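Local coordinates for malonyl CoA:acyl carrier protein malonyltransferase (Streptomyces coelicolor, PDB 1NM2) that probably transfers malonyl groups from malonyl-CoA to holo acyl carrier protein, a step in fatty acid biosynthesis, at residues P91-G96 and K226-S231; L3-P8 and I274-G279. All coordinates share one frame; numbering follows the deposited sequence.

The chain starts with strand 3-7, at the centre of a five-stranded parallel sheet. It next forms strand 93-96, which lies against one edge of that first strand through backbone bonds from Leu3, Leu5 and Ala7 to Gly92, Ala93 and Ala95. The chain then runs through helices and four strands of a separate mixed sheet. It returns at 226-231, where interaction 1 closes a loop of 129 residues and adds a short, weakly bonded strand at one edge of the sheet, beside 93-96. Interaction 2 closes last, when 274-279 reaches the other edge of 3-8. Its loop of 265 residues encloses that of interaction 1, and the two do not cross. Together they tie four neighbouring strands into the core sheet.

Interaction 1. Residues P91-G96 and K226-S231; sequences PGAVAG and KVTYVS
Val94 is bonded through both backbone polar groups to segment 226-231. Val94 N donates to Thr228 O at 2.9 Å. Val230 N donates to Val94 O at 3.0 Å, almost straight at 178°. The Val94 side chain leaves the strand on the face that also carries Tyr229. Its CB packs on Leu5 O of strand 3-7. Val94 CG1 is anti to the carbonyl carbon and faces Val227 CG1 at 4.4 Å, a loose contact. CG2 sits between the backbone N and the carbonyl carbon (chi1 -61°). Val94 CG2 lies 3.6 Å from Thr228 O and 3.9 Å from Tyr229 CD1, and the Val94 and Tyr229 side chains cross at about a right angle. This is a parallel pairing in the alpha/beta hydrolase-like core. Strand 93-96 leads into a Gly-x-Ser-x-Gly sequence, beginning at Gly96, that is consistent with a nucleophile elbow. Tyr229 OH reaches helix 100-107 and is hydrogen-bonded to Glu101 O. Ala95 CB meets Val230 CB on the other face, where Phe265 of helix 258-267 touches both residues. Water bridges the pairing at both ends. One water joins Gly92 O to Thr228 N, and another joins Gly96 N to Val230 O. At the Pro91 end, Val227 CG1 presses on Pro91 O at 3.1 Å.

Interaction 2. Residues L3-P8 and I274-G279; sequences LVLVAP and IEVCPG
Leu5 CD1 packs against Ile274 O at 3.5 Å. Leu5 CD1 also meets Val276 CG1 at 3.6 Å. Leu5 CG is anti to the backbone N (chi1 -176°), and from it CD1 extends toward Val276. The side chains of Leu5 and Val276 cross at about a right angle, and both touch Phe107 of helix 100-107. Three backbone bonds hold this half together. Ile274 N donates to Val4 O, Val6 N to Ile274 O, and Val276 N to Val6 O. Leu3 CD1 meets Ile274 CG1 at 3.9 Å, and helix 304-314 covers both residues. On the opposite face Val6 CG2 rests on Glu275 CB at 3.8 Å, while Val6 also touches Trp258 and Phe265. These parallel strands belong to the alpha/beta hydrolase-like core, and 3-7 is its middle strand. Beyond Val276 the backbone pairing stops and the segments separate. A cis peptide bond precedes Pro278. The CA atoms of Pro8 and Gly279 are 6.7 Å apart, and Gly279 is partly exposed. The Pro8 ring spans this end: Pro8 CG lies 3.4 Å from Pro278 O, and Pro8 CB 3.5 Å from Glu275 OE2. That carboxylate is gripped outside the contact by Gly280 N and Thr283 OG1 at OE1, and by Leu282 N at OE2. The start of helix 281-289 may thus stabilise a negative charge there. A bound acetate, taken to mimic a malonyl group in the active site, lies about 4 Å from the Pro8 side chain.

Interaction 1. Residues P91-G96 and K226-S231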
# COMPACT_ATOMS: atom_id res chain seq x y z
N PRO A 91 -3.75 6.25 17.00
CA PRO A 91 -2.40 5.68 16.93
C PRO A 91 -1.32 6.75 17.03
O PRO A 91 -1.59 7.94 16.83
CB PRO A 91 -2.40 4.97 15.59
CG PRO A 91 -3.27 5.85 14.76
CD PRO A 91 -4.43 6.14 15.69
N GLY A 92 -0.09 6.33 17.33
CA GLY A 92 1.02 7.26 17.42
C GLY A 92 1.44 7.75 16.04
O GLY A 92 1.91 8.88 15.89
N ALA A 93 1.27 6.90 15.03
CA ALA A 93 1.63 7.26 13.66
C ALA A 93 0.97 6.30 12.68
O ALA A 93 0.56 5.20 13.06
CB ALA A 93 3.13 7.23 13.49
N VAL A 94 0.87 6.72 11.42
CA VAL A 94 0.27 5.89 10.38
C VAL A 94 1.11 5.88 9.11
O VAL A 94 1.88 6.81 8.86
CB VAL A 94 -1.15 6.37 10.01
CG1 VAL A 94 -2.05 6.29 11.23
CG2 VAL A 94 -1.09 7.79 9.44
N ALA A 95 0.96 4.83 8.32
CA ALA A 95 1.69 4.72 7.06
C ALA A 95 1.11 3.54 6.27
O ALA A 95 0.32 2.76 6.80
CB ALA A 95 3.18 4.51 7.32
N GLY A 96 1.49 3.44 5.01
CA GLY A 96 0.98 2.35 4.19
C GLY A 96 1.87 2.10 3.00
O GLY A 96 2.68 2.95 2.64
N LYS A 226 -3.71 14.76 11.52
CA LYS A 226 -3.93 14.90 12.96
C LYS A 226 -3.06 13.90 13.71
O LYS A 226 -2.92 13.98 14.94
CB LYS A 226 -5.40 14.66 13.29
CG LYS A 226 -6.35 15.61 12.58
CD LYS A 226 -7.81 15.24 12.85
CE LYS A 226 -8.76 16.11 12.05
NZ LYS A 226 -10.20 15.74 12.25
N VAL A 227 -2.49 12.96 12.97
CA VAL A 227 -1.62 11.94 13.52
C VAL A 227 -0.38 11.93 12.63
O VAL A 227 -0.47 12.22 11.44
CB VAL A 227 -2.29 10.55 13.46
CG1 VAL A 227 -1.42 9.53 14.18
CG2 VAL A 227 -3.68 10.61 14.09
N THR A 228 0.77 11.60 13.21
CA THR A 228 2.02 11.56 12.45
C THR A 228 1.85 10.68 11.20
O THR A 228 1.48 9.51 11.30
CB THR A 228 3.17 11.01 13.30
OG1 THR A 228 3.31 11.82 14.48
CG2 THR A 228 4.47 11.03 12.51
N TYR A 229 2.12 11.26 10.04
CA TYR A 229 1.99 10.56 8.76
C TYR A 229 3.37 10.32 8.14
O TYR A 229 4.06 11.27 7.78
CB TYR A 229 1.12 11.39 7.81
CG TYR A 229 0.86 10.73 6.47
CD1 TYR A 229 -0.27 9.94 6.27
CD2 TYR A 229 1.77 10.88 5.42
CE1 TYR A 229 -0.48 9.31 5.04
CE2 TYR A 229 1.56 10.26 4.20
CZ TYR A 229 0.44 9.47 4.02
OH TYR A 229 0.25 8.83 2.82
N VAL A 230 3.75 9.05 8.00
CA VAL A 230 5.05 8.69 7.43
C VAL A 230 4.90 8.37 5.94
O VAL A 230 4.10 7.50 5.57
CB VAL A 230 5.64 7.46 8.16
CG1 VAL A 230 7.01 7.11 7.58
CG2 VAL A 230 5.77 7.76 9.65
N SER A 231 5.69 9.04 5.11
CA SER A 231 5.62 8.89 3.65
C SER A 231 6.60 7.93 2.96
O SER A 231 7.78 7.86 3.30
CB SER A 231 5.74 10.28 3.01
OG SER A 231 5.95 10.22 1.61
O HOH W 1 0.98 11.47 16.49
O HOH W 2 3.31 5.46 4.05

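Interaction 2. Residues L3-P8 and I274-G279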
# COMPACT_ATOMS: atom_id res chain seq x y z
N LEU A 3 2.26 3.14 19.04
CA LEU A 3 1.58 2.22 18.13
C LEU A 3 1.54 2.82 16.73
O LEU A 3 1.18 3.98 16.55
CB LEU A 3 0.14 1.96 18.59
CG LEU A 3 -0.75 1.22 17.57
CD1 LEU A 3 -0.32 -0.24 17.49
CD2 LEU A 3 -2.21 1.33 17.96
N VAL A 4 1.88 2.00 15.74
CA VAL A 4 1.87 2.44 14.35
C VAL A 4 0.83 1.63 13.58
O VAL A 4 0.88 0.40 13.55
CB VAL A 4 3.25 2.24 13.69
CG1 VAL A 4 3.20 2.68 12.23
CG2 VAL A 4 4.30 3.03 14.44
N LEU A 5 -0.11 2.33 12.96
CA LEU A 5 -1.16 1.67 12.19
C LEU A 5 -0.77 1.73 10.72
O LEU A 5 -0.62 2.81 10.16
CB LEU A 5 -2.49 2.40 12.43
CG LEU A 5 -3.77 1.85 11.79
CD1 LEU A 5 -4.02 0.43 12.26
CD2 LEU A 5 -4.94 2.76 12.18
N VAL A 6 -0.60 0.57 10.09
CA VAL A 6 -0.22 0.53 8.68
C VAL A 6 -1.24 -0.19 7.80
O VAL A 6 -1.98 -1.06 8.26
CB VAL A 6 1.18 -0.12 8.47
CG1 VAL A 6 2.23 0.61 9.31
CG2 VAL A 6 1.13 -1.60 8.82
N ALA A 7 -1.27 0.18 6.52
CA ALA A 7 -2.19 -0.41 5.56
C ALA A 7 -1.39 -1.01 4.39
O ALA A 7 -0.45 -0.38 3.91
CB ALA A 7 -3.16 0.64 5.04
N PRO A 8 -1.77 -2.21 3.93
CA PRO A 8 -1.09 -2.88 2.82
C PRO A 8 -1.36 -2.34 1.42
O PRO A 8 -2.17 -1.42 1.23
CB PRO A 8 -1.55 -4.33 2.97
CG PRO A 8 -2.97 -4.16 3.41
CD PRO A 8 -2.89 -3.03 4.43
N ILE A 274 0.06 -2.56 14.03
CA ILE A 274 -1.15 -3.27 13.63
C ILE A 274 -1.36 -2.96 12.15
O ILE A 274 -1.37 -1.80 11.75
CB ILE A 274 -2.38 -2.78 14.43
CG1 ILE A 274 -2.26 -3.21 15.89
CG2 ILE A 274 -3.66 -3.35 13.82
CD1 ILE A 274 -3.38 -2.73 16.78
N GLU A 275 -1.48 -4.01 11.34
CA GLU A 275 -1.70 -3.85 9.91
C GLU A 275 -3.19 -4.11 9.65
O GLU A 275 -3.71 -5.17 10.01
CB GLU A 275 -0.83 -4.85 9.15
CG GLU A 275 -1.11 -4.94 7.66
CD GLU A 275 -0.22 -5.96 6.96
OE1 GLU A 275 0.21 -6.94 7.62
OE2 GLU A 275 0.03 -5.79 5.75
N VAL A 276 -3.87 -3.16 9.03
CA VAL A 276 -5.30 -3.34 8.76
C VAL A 276 -5.55 -4.40 7.71
O VAL A 276 -4.61 -4.93 7.10
CB VAL A 276 -5.97 -2.00 8.33
CG1 VAL A 276 -5.85 -0.98 9.46
CG2 VAL A 276 -5.32 -1.46 7.05
N CYS A 277 -6.81 -4.74 7.50
CA CYS A 277 -7.19 -5.76 6.52
C CYS A 277 -6.91 -5.30 5.10
O CYS A 277 -7.20 -4.16 4.73
CB CYS A 277 -8.67 -6.10 6.68
SG CYS A 277 -9.29 -7.30 5.50
N PRO A 278 -6.36 -6.19 4.25
CA PRO A 278 -5.96 -7.57 4.51
C PRO A 278 -4.49 -7.64 4.95
O PRO A 278 -3.59 -7.42 4.14
CB PRO A 278 -6.21 -8.25 3.17
CG PRO A 278 -5.77 -7.18 2.21
CD PRO A 278 -6.35 -5.90 2.81
N GLY A 279 -4.27 -7.94 6.22
CA GLY A 279 -2.91 -7.98 6.74
C GLY A 279 -2.10 -9.23 6.48
O GLY A 279 -2.60 -10.22 5.94